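Local atomic coordinates of GDP-perosamine synthase (Caulobacter crescentus, PDB entry 3BN1), a protein that transfers an amino group from L-glutamate to GDP-4-keto-6-deoxy-D-mannose with pyridoxal 5'-phosphate as cofactor, making GDP-perosamine for the O-antigen of the outer-membrane lipopolysaccharide. Residues A[68-72]-A[73-77]; A[81-84]-A[85-89]; A[298-302]-A[303-307]; A[359-362]-A[363-367]. All coordinates share one frame; numbering follows the deposited sequence.

Interaction 1: A[68-72]-A[73-77]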
loop_
_atom_site.group_PDB
_atom_site.type_symbol
_atom_site.label_atom_id
_atom_site.label_comp_id
_atom_site.label_asym_id
_atom_site.label_seq_id
_atom_site.Cartn_x
_atom_site.Cartn_y
_atom_site.Cartn_z
ATOM N N LEU A 68 8.842 4.571 -2.326
ATOM C CA LEU A 68 8.494 5.840 -2.891
ATOM C C LEU A 68 9.667 6.835 -2.825
ATOM O O LEU A 68 10.002 7.506 -3.807
ATOM C CB LEU A 68 7.285 6.415 -2.143
ATOM C CG LEU A 68 6.803 7.791 -2.614
ATOM C CD1 LEU A 68 6.365 7.700 -4.105
ATOM C CD2 LEU A 68 5.622 8.157 -1.746
ATOM N N ALA A 69 10.282 6.995 -1.654
ATOM C CA ALA A 69 11.361 7.997 -1.557
ATOM C C ALA A 69 12.542 7.676 -2.504
ATOM O O ALA A 69 13.168 8.560 -3.123
ATOM C CB ALA A 69 11.834 8.041 -0.088
ATOM N N LEU A 70 12.899 6.393 -2.621
ATOM C CA LEU A 70 14.036 6.039 -3.485
ATOM C C LEU A 70 13.692 6.387 -4.932
ATOM O O LEU A 70 14.495 6.916 -5.702
ATOM C CB LEU A 70 14.259 4.544 -3.444
ATOM C CG LEU A 70 14.838 4.123 -2.100
ATOM C CD1 LEU A 70 14.812 2.602 -1.889
ATOM C CD2 LEU A 70 16.246 4.736 -1.791
ATOM N N VAL A 71 12.482 6.009 -5.326
ATOM C CA VAL A 71 12.106 6.271 -6.712
ATOM C C VAL A 71 12.152 7.791 -6.949
ATOM O O VAL A 71 12.767 8.253 -7.924
ATOM C CB VAL A 71 10.747 5.673 -7.057
ATOM C CG1 VAL A 71 10.327 6.145 -8.467
ATOM C CG2 VAL A 71 10.807 4.087 -7.024
ATOM N N ALA A 72 11.587 8.573 -6.025
ATOM C CA ALA A 72 11.611 10.053 -6.091
ATOM C C ALA A 72 13.021 10.612 -6.188
ATOM O O ALA A 72 13.280 11.499 -6.983
ATOM C CB ALA A 72 10.944 10.661 -4.880
ATOM N N MET A 73 13.962 10.047 -5.447
ATOM C CA MET A 73 15.351 10.489 -5.555
ATOM C C MET A 73 15.989 9.948 -6.833
ATOM O O MET A 73 17.167 10.157 -7.097
ATOM C CB MET A 73 16.159 9.973 -4.401
ATOM C CG MET A 73 15.565 10.374 -3.088
ATOM S SD MET A 73 16.810 10.129 -1.831
ATOM C CE MET A 73 16.650 8.452 -1.602
ATOM N N GLY A 74 15.224 9.232 -7.635
ATOM C CA GLY A 74 15.791 8.751 -8.880
ATOM C C GLY A 74 16.629 7.474 -8.802
ATOM O O GLY A 74 17.337 7.219 -9.764
ATOM N N ILE A 75 16.515 6.640 -7.759
ATOM C CA ILE A 75 17.285 5.360 -7.708
ATOM C C ILE A 75 16.671 4.337 -8.658
ATOM O O ILE A 75 15.472 4.197 -8.747
ATOM C CB ILE A 75 17.319 4.746 -6.297
ATOM C CG1 ILE A 75 17.690 5.820 -5.268
ATOM C CG2 ILE A 75 17.984 3.286 -6.209
ATOM C CD1 ILE A 75 19.116 6.313 -5.339
ATOM N N GLY A 76 17.508 3.676 -9.439
ATOM C CA GLY A 76 17.021 2.787 -10.449
ATOM C C GLY A 76 18.049 1.744 -10.824
ATOM O O GLY A 76 19.033 1.506 -10.126
ATOM N N PRO A 77 17.774 1.061 -11.929
ATOM C CA PRO A 77 18.642 -0.034 -12.367
ATOM C C PRO A 77 20.047 0.467 -12.530
ATOM O O PRO A 77 20.266 1.529 -13.106
ATOM C CB PRO A 77 18.076 -0.448 -13.734
ATOM C CG PRO A 77 16.626 -0.001 -13.671
ATOM C CD PRO A 77 16.485 1.123 -12.659
#
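A Schellman motif ends helix 62-72, and in it Ile75 folds back onto Leu70 while Gly74 leads the chain out of the last turn. Gly74 has a positive phi of 82°, a value it accepts readily because it carries no CB to press against the carbonyl oxygen of the residue before. The wider bond of the motif runs from Ile75 N to Leu70 O at 2.9 Å and is nearly straight, 165° at the hydrogen. Inside it, Gly74 N reaches Val71 O at 2.7 Å, standing well above the carbonyl plane and not on a lone pair. One step earlier the ordinary helical pattern still holds, with Met73 N donating to Ala69 O at 2.9 Å.

Three apolar side chains gather over this turn. The CD2 branch of Leu70 touches Met73 CE at 3.7 Å and, on the residue beyond the glycine, Ile75 CG1 at 3.9 Å. With CG1 beside its own backbone N, Ile75 brings that branch to 3.4 Å from Leu70 O. In Met73 a bend about the CG-SD bond (chi3 -80°) swings the terminal methyl across to the leucine. Outside the turn, Leu70 and Ile75 both pack on Cys98 of helix 90-98, and Met73 reaches Leu155 and Ile157 of strand 155-159.

The example illustrates how a helix can be stopped with polar and apolar means together: amide groups beyond its end satisfy carbonyls of the final turn, and the leucine-isoleucine contact, bridging the same two positions as the wider bond, probably helps to shield that bond with hydrocarbon.

Interaction 2: A[81-84]-A[85-89]. With AKG (2-oxoglutaric acid), chain G.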
loop_
_atom_site.group_PDB
_atom_site.type_symbol
_atom_site.label_atom_id
_atom_site.label_comp_id
_atom_site.label_asym_id
_atom_site.label_seq_id
_atom_site.Cartn_x
_atom_site.Cartn_y
_atom_site.Cartn_z
ATOM N N VAL A 81 22.950 1.188 -3.493
ATOM C CA VAL A 81 22.591 1.939 -2.280
ATOM C C VAL A 81 23.214 1.115 -1.165
ATOM O O VAL A 81 22.976 -0.134 -1.079
ATOM C CB VAL A 81 21.028 2.031 -2.104
ATOM C CG1 VAL A 81 20.555 2.667 -0.776
ATOM C CG2 VAL A 81 20.422 2.636 -3.377
ATOM N N ILE A 82 23.972 1.806 -0.297
ATOM C CA ILE A 82 24.549 1.114 0.837
ATOM C C ILE A 82 23.537 1.064 1.970
ATOM O O ILE A 82 22.997 2.114 2.359
ATOM C CB ILE A 82 25.845 1.804 1.296
ATOM C CG1 ILE A 82 26.937 1.550 0.247
ATOM C CG2 ILE A 82 26.309 1.225 2.663
ATOM C CD1 ILE A 82 28.080 2.591 0.259
ATOM N N VAL A 83 23.283 -0.164 2.448
ATOM C CA VAL A 83 22.310 -0.524 3.484
ATOM C C VAL A 83 22.988 -1.489 4.476
ATOM O O VAL A 83 23.766 -2.349 4.042
ATOM C CB VAL A 83 21.167 -1.294 2.813
ATOM C CG1 VAL A 83 20.042 -1.629 3.787
ATOM C CG2 VAL A 83 20.666 -0.561 1.600
ATOM N N PRO A 84 22.747 -1.335 5.791
ATOM C CA PRO A 84 23.332 -2.274 6.753
ATOM C C PRO A 84 22.711 -3.667 6.564
ATOM O O PRO A 84 21.533 -3.803 6.257
ATOM C CB PRO A 84 22.954 -1.690 8.112
ATOM C CG PRO A 84 21.869 -0.688 7.857
ATOM C CD PRO A 84 22.028 -0.214 6.445
ATOM N N SER A 85 23.519 -4.703 6.695
ATOM C CA SER A 85 23.016 -6.086 6.625
ATOM C C SER A 85 22.071 -6.286 7.803
ATOM O O SER A 85 21.032 -6.919 7.644
ATOM C CB SER A 85 24.125 -7.129 6.749
ATOM O OG SER A 85 23.657 -8.423 6.396
ATOM N N LEU A 86 22.420 -5.704 8.964
ATOM C CA LEU A 86 21.546 -5.768 10.159
ATOM C C LEU A 86 20.435 -4.738 10.133
ATOM O O LEU A 86 20.651 -3.567 10.498
ATOM C CB LEU A 86 22.330 -5.602 11.454
ATOM C CG LEU A 86 21.543 -6.058 12.723
ATOM C CD1 LEU A 86 21.385 -7.590 12.731
ATOM C CD2 LEU A 86 22.254 -5.664 14.013
ATOM N N THR A 87 19.254 -5.180 9.696
ATOM C CA THR A 87 18.061 -4.311 9.555
ATOM C C THR A 87 16.850 -5.193 9.222
ATOM O O THR A 87 16.994 -6.397 8.919
ATOM C CB THR A 87 18.210 -3.206 8.463
ATOM O OG1 THR A 87 17.044 -2.359 8.445
ATOM C CG2 THR A 87 18.378 -3.781 7.060
ATOM N N TYR A 88 15.691 -4.550 9.187
ATOM C CA TYR A 88 14.471 -5.199 8.763
ATOM C C TYR A 88 14.552 -5.233 7.216
ATOM O O TYR A 88 15.036 -4.319 6.559
ATOM C CB TYR A 88 13.251 -4.404 9.229
ATOM C CG TYR A 88 12.022 -5.104 8.733
ATOM C CD1 TYR A 88 11.737 -6.414 9.148
ATOM C CD2 TYR A 88 11.188 -4.467 7.804
ATOM C CE1 TYR A 88 10.594 -7.027 8.736
ATOM C CE2 TYR A 88 10.060 -5.069 7.382
ATOM C CZ TYR A 88 9.802 -6.352 7.798
ATOM O OH TYR A 88 8.695 -6.968 7.289
ATOM N N ILE A 89 14.104 -6.336 6.636
ATOM C CA ILE A 89 14.354 -6.591 5.256
ATOM C C ILE A 89 13.782 -5.600 4.279
ATOM O O ILE A 89 14.280 -5.517 3.139
ATOM C CB ILE A 89 13.811 -7.932 4.852
ATOM C CG1 ILE A 89 14.494 -8.425 3.567
ATOM C CG2 ILE A 89 12.284 -7.843 4.837
ATOM C CD1 ILE A 89 14.225 -9.927 3.289
HETATM C C1 AKG G . 8.632 -6.114 13.129
HETATM O O1 AKG G . 8.114 -7.261 13.207
HETATM O O2 AKG G . 9.374 -5.671 14.040
HETATM C C2 AKG G . 8.353 -5.263 11.954
HETATM O O5 AKG G . 8.753 -4.116 11.933
HETATM C C3 AKG G . 7.603 -5.895 10.799
HETATM C C4 AKG G . 7.233 -4.864 9.754
HETATM C C5 AKG G . 6.139 -5.430 8.889
HETATM O O3 AKG G . 5.743 -4.727 7.920
HETATM O O4 AKG G . 5.649 -6.695 9.131
#
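The phenol ring of Tyr88 lies between two groups on opposite faces: 2-oxoglutarate on one, with its C2 over the ring, and Ile89 CG2 on the other, 4.1 Å above the ring plane and displaced toward the rim. The ligand chain passes near the hydroxyl end, where AKG C4 is 3.6 Å from Tyr88 CZ and AKG C5 is 3.4 Å from Tyr88 OH. Gln215 and Arg233 of the second subunit hydrogen-bond the ligand, so this pocket is built by both halves of the dimer.

Nearer the strand, Thr87 turns back on Pro84, its CG2 lying 3.3 Å from Pro84 O. The threonine sets OG1 anti to the backbone N (chi1 -177°), which leaves the methyl between N and the carbonyl carbon, facing that oxygen. Thr87 OG1 itself hydrogen-bonds Ser91 OG, while Ser85 OG bonds His324 ND1. Pro84 CB also comes to 3.8 Å from Leu86 O.

These residues form the loop that carries the chain from strand 80-84, flanked in the large sheet by parallel strands 127-130 and 101-105, into helix 90-98; Leu86 packs meanwhile on Ala340 and Cys343 of helix 338-346.

Interaction 3: A[298-302]-A[303-307]. With NA (sodium ion), chain F.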
loop_
_atom_site.group_PDB
_atom_site.type_symbol
_atom_site.label_atom_id
_atom_site.label_comp_id
_atom_site.label_asym_id
_atom_site.label_seq_id
_atom_site.Cartn_x
_atom_site.Cartn_y
_atom_site.Cartn_z
ATOM N N LEU A 298 26.962 -17.892 28.606
ATOM C CA LEU A 298 25.794 -18.767 28.773
ATOM C C LEU A 298 25.966 -20.099 28.087
ATOM O O LEU A 298 26.808 -20.193 27.194
ATOM C CB LEU A 298 24.523 -18.064 28.275
ATOM C CG LEU A 298 24.276 -16.787 29.103
ATOM C CD1 LEU A 298 23.074 -16.168 28.445
ATOM C CD2 LEU A 298 23.894 -17.024 30.539
ATOM N N SER A 299 25.218 -21.124 28.498
ATOM C CA SER A 299 25.262 -22.463 27.846
ATOM C C SER A 299 24.043 -22.511 26.896
ATOM O O SER A 299 24.064 -23.064 25.796
ATOM C CB SER A 299 25.121 -23.619 28.881
ATOM O OG SER A 299 23.803 -23.660 29.446
ATOM N N THR A 300 22.968 -21.878 27.328
ATOM C CA THR A 300 21.756 -21.745 26.530
ATOM C C THR A 300 21.932 -20.941 25.235
ATOM O O THR A 300 22.892 -20.199 25.077
ATOM C CB THR A 300 20.620 -21.145 27.379
ATOM O OG1 THR A 300 19.364 -21.453 26.761
ATOM C CG2 THR A 300 20.772 -19.590 27.657
ATOM N N THR A 301 21.052 -21.154 24.264
ATOM C CA THR A 301 21.112 -20.371 23.020
ATOM C C THR A 301 20.068 -19.222 22.984
ATOM O O THR A 301 19.046 -19.266 23.655
ATOM C CB THR A 301 20.805 -21.262 21.802
ATOM O OG1 THR A 301 19.384 -21.510 21.745
ATOM C CG2 THR A 301 21.690 -22.533 21.791
ATOM N N ARG A 302 20.275 -18.196 22.174
ATOM C CA ARG A 302 19.276 -17.108 22.117
ATOM C C ARG A 302 17.881 -17.634 21.694
ATOM O O ARG A 302 16.819 -17.225 22.240
ATOM C CB ARG A 302 19.852 -15.982 21.215
ATOM C CG ARG A 302 19.174 -14.628 21.199
ATOM C CD ARG A 302 17.841 -14.532 20.421
ATOM N NE ARG A 302 17.856 -15.240 19.138
ATOM C CZ ARG A 302 18.504 -14.833 18.053
ATOM N NH1 ARG A 302 18.420 -15.561 16.947
ATOM N NH2 ARG A 302 19.144 -13.659 18.039
ATOM N N ASP A 303 17.820 -18.541 20.715
ATOM C CA ASP A 303 16.504 -19.016 20.339
ATOM C C ASP A 303 15.813 -19.793 21.434
ATOM O O ASP A 303 14.584 -19.713 21.598
ATOM C CB ASP A 303 16.512 -19.801 19.009
ATOM C CG ASP A 303 16.940 -18.919 17.848
ATOM O OD1 ASP A 303 16.986 -17.685 18.005
ATOM O OD2 ASP A 303 17.270 -19.444 16.772
ATOM N N GLN A 304 16.628 -20.492 22.230
ATOM C CA GLN A 304 16.067 -21.275 23.340
ATOM C C GLN A 304 15.493 -20.343 24.447
ATOM O O GLN A 304 14.455 -20.606 24.987
ATOM C CB GLN A 304 17.118 -22.209 23.932
ATOM C CG GLN A 304 16.518 -23.252 24.876
ATOM C CD GLN A 304 15.404 -24.089 24.189
ATOM O OE1 GLN A 304 15.651 -24.684 23.164
ATOM N NE2 GLN A 304 14.186 -24.100 24.751
ATOM N N VAL A 305 16.188 -19.259 24.790
ATOM C CA VAL A 305 15.723 -18.275 25.758
ATOM C C VAL A 305 14.386 -17.713 25.307
ATOM O O VAL A 305 13.479 -17.611 26.113
ATOM C CB VAL A 305 16.729 -17.066 25.791
ATOM C CG1 VAL A 305 16.103 -15.833 26.486
ATOM C CG2 VAL A 305 18.060 -17.516 26.444
ATOM N N ILE A 306 14.233 -17.431 24.008
ATOM C CA ILE A 306 12.959 -16.883 23.512
ATOM C C ILE A 306 11.892 -17.941 23.755
ATOM O O ILE A 306 10.800 -17.662 24.261
ATOM C CB ILE A 306 12.997 -16.529 21.985
ATOM C CG1 ILE A 306 13.749 -15.208 21.728
ATOM C CG2 ILE A 306 11.598 -16.296 21.481
ATOM C CD1 ILE A 306 14.368 -15.082 20.306
ATOM N N LYS A 307 12.228 -19.194 23.471
ATOM C CA LYS A 307 11.206 -20.205 23.746
ATOM C C LYS A 307 10.951 -20.314 25.221
ATOM O O LYS A 307 9.827 -20.562 25.623
ATOM C CB LYS A 307 11.655 -21.591 23.289
ATOM C CG LYS A 307 11.930 -21.527 21.813
ATOM C CD LYS A 307 12.407 -22.818 21.274
ATOM C CE LYS A 307 12.715 -22.754 19.777
ATOM N NZ LYS A 307 13.732 -23.821 19.463
HETATM NA NA NA F . 27.591 -19.301 25.018
HETATM O O HOH W 1 25.353 -20.506 23.771
HETATM O O HOH W 2 29.114 -21.139 25.738
HETATM O O HOH W 3 26.182 -17.029 24.948
#
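Asp303 OD1 is gripped twice by its neighbour Arg302, from NE at 2.8 Å and from NH1, also at 2.8 Å. The guanidinium presents its side edge to this one oxygen, which lies almost in its plane, and the carboxylate is turned only 25° from that plane. NH1 arrives on the syn side of OD1, whereas NE comes nearly along the C-O bond. Bends at chi2 and chi3 fold Arg302 back toward its neighbour and bring NE and NH1 to that oxygen. Its remaining nitrogen, NH2, hydrogen-bonds the carbonyl oxygens of Gly344 and Gly347. Ile306 runs beside the arginine in the same direction, with CD1 3.5 Å from Arg302 CD.

Thr301 is the N-cap of helix 302-311. With chi1 at 76°, its OG1 sits between the backbone N and the carbonyl carbon and accepts from Gln304 N at 3.0 Å, while Thr301 O begins the helical series by taking Val305 N at 3.1 Å. Thr300 adds an apolar touch, CG2 meeting Val305 CG2 at 3.6 Å with the side chains roughly perpendicular.

Just upstream, Leu298 O binds the sodium ion at 2.5 Å, in company with Glu296 O and three waters; one of these waters donates to Thr300 O at 2.8 Å.

Together these features show a helix start secured by threonine capping, to which the carboxylate in the first turn probably adds a favourable interaction with the positive end of the helix dipole. The two bonds to one oxygen fix the rotation of the guanidinium close to the carboxylate plane, while NH2 ties it to the 344-347 backbone.

Interaction 4: A[359-362]-A[363-367]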
loop_
_atom_site.group_PDB
_atom_site.type_symbol
_atom_site.label_atom_id
_atom_site.label_comp_id
_atom_site.label_asym_id
_atom_site.label_seq_id
_atom_site.Cartn_x
_atom_site.Cartn_y
_atom_site.Cartn_z
ATOM N N ALA A 359 5.755 -3.987 37.611
ATOM C CA ALA A 359 5.592 -5.386 37.994
ATOM C C ALA A 359 5.879 -6.286 36.808
ATOM O O ALA A 359 6.550 -7.298 36.953
ATOM C CB ALA A 359 4.190 -5.637 38.551
ATOM N N ASP A 360 5.380 -5.882 35.642
ATOM C CA ASP A 360 5.596 -6.599 34.385
ATOM C C ASP A 360 7.100 -6.739 34.166
ATOM O O ASP A 360 7.582 -7.805 33.749
ATOM C CB ASP A 360 5.120 -5.768 33.192
ATOM C CG ASP A 360 3.606 -5.639 33.092
ATOM O OD1 ASP A 360 2.914 -6.466 33.714
ATOM O OD2 ASP A 360 3.114 -4.743 32.363
ATOM N N ILE A 361 7.807 -5.622 34.391
ATOM C CA ILE A 361 9.233 -5.593 34.186
ATOM C C ILE A 361 9.873 -6.472 35.225
ATOM O O ILE A 361 10.753 -7.273 34.913
ATOM C CB ILE A 361 9.865 -4.195 34.115
ATOM C CG1 ILE A 361 9.190 -3.331 33.023
ATOM C CG2 ILE A 361 11.395 -4.319 34.060
ATOM C CD1 ILE A 361 8.875 -4.115 31.681
ATOM N N ASP A 362 9.388 -6.410 36.450
ATOM C CA ASP A 362 9.955 -7.314 37.431
ATOM C C ASP A 362 9.894 -8.793 36.941
ATOM O O ASP A 362 10.840 -9.600 37.075
ATOM C CB ASP A 362 9.121 -7.175 38.706
ATOM C CG ASP A 362 9.525 -5.972 39.534
ATOM O OD1 ASP A 362 10.665 -5.495 39.351
ATOM O OD2 ASP A 362 8.714 -5.504 40.370
ATOM N N ARG A 363 8.747 -9.120 36.380
ATOM C CA ARG A 363 8.418 -10.456 35.866
ATOM C C ARG A 363 9.351 -10.864 34.736
ATOM O O ARG A 363 9.900 -11.958 34.737
ATOM C CB ARG A 363 6.982 -10.413 35.349
ATOM C CG ARG A 363 6.486 -11.779 34.961
ATOM C CD ARG A 363 4.944 -11.843 34.842
ATOM N NE ARG A 363 4.566 -12.974 33.994
ATOM C CZ ARG A 363 3.568 -12.980 33.113
ATOM N NH1 ARG A 363 2.764 -11.922 32.963
ATOM N NH2 ARG A 363 3.334 -14.088 32.425
ATOM N N VAL A 364 9.594 -9.964 33.797
ATOM C CA VAL A 364 10.507 -10.278 32.703
ATOM C C VAL A 364 11.897 -10.561 33.289
ATOM O O VAL A 364 12.627 -11.478 32.924
ATOM C CB VAL A 364 10.607 -8.985 31.839
ATOM C CG1 VAL A 364 11.673 -9.106 30.731
ATOM C CG2 VAL A 364 9.310 -8.758 31.193
ATOM N N ILE A 365 12.323 -9.718 34.222
ATOM C CA ILE A 365 13.645 -9.959 34.739
ATOM C C ILE A 365 13.787 -11.270 35.525
ATOM O O ILE A 365 14.831 -11.909 35.487
ATOM C CB ILE A 365 14.115 -8.798 35.594
ATOM C CG1 ILE A 365 14.564 -7.685 34.620
ATOM C CG2 ILE A 365 15.268 -9.286 36.543
ATOM C CD1 ILE A 365 14.320 -6.312 35.129
ATOM N N ALA A 366 12.743 -11.633 36.261
ATOM C CA ALA A 366 12.794 -12.831 37.042
ATOM C C ALA A 366 12.859 -14.024 36.102
ATOM O O ALA A 366 13.605 -14.982 36.362
ATOM C CB ALA A 366 11.563 -12.921 37.918
ATOM N N ALA A 367 12.067 -13.950 35.025
ATOM C CA ALA A 367 12.050 -14.993 33.996
ATOM C C ALA A 367 13.441 -15.121 33.374
ATOM O O ALA A 367 13.928 -16.238 33.221
ATOM C CB ALA A 367 11.013 -14.702 32.899
#
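Four successive helical bonds join the two halves of this piece of helix 358-371, from Arg363 N on Ala359 O at 2.9 Å to Ala366 N on Asp362 O at 2.9 Å. The third, Ile365 N to Ile361 O, is the straightest at 170°. The same two residues also meet obliquely through their side chains, Ile361 CG2 touching Ile365 CD1 at 3.7 Å. In Ile365, chi1 of -78° sets CG1 beside the backbone N, and chi2 then carries CD1 back toward Ile361. Asp360 O, already bonded to Val364 N, also has hydrocarbon close by: Val364 CG2 at 3.2 Å and Arg363 CB at 3.1 Å.

The charged side chains find their partners elsewhere in the chain. Arg363 stretches away in an extended chain to Pro7 O, bonded by NH1; Asp362 OD1 forms a salt bridge with Lys266 NZ, and Asp360 OD2 accepts from Thr357 N, just before the helix.

The arrangement is consistent with an amphipathic helix near the C terminus. Its apolar side rests on helix 249-266, with Ile361 against Trp262 and Tyr263 and Val364 against Tyr263, while Arg363 meets the N-terminal segment at Leu6 and Ile9.

Along the chain the four contacts follow in series, none nested and none crossing, each local to its own turn or helix. Interaction 1 ends helix 62-72 and releases the chain toward strand 80-84; interaction 2 takes it off that strand toward helix 90-98. These two touch, Ile75 CG2 lying 3.8 Å from Val81 CG2, in the part of the fold built round the large sheet. Interaction 3 starts helix 302-311 against strands 317-318 and 347-350 of the smaller sheet, and interaction 4 packs helix 358-371 on helix 249-266, their centres about 17 Å apart. Interaction 1 lies across the chain's centre from both, whereas interaction 2, beside the ligand, approaches interaction 3 to about 8 Å between nearest atoms.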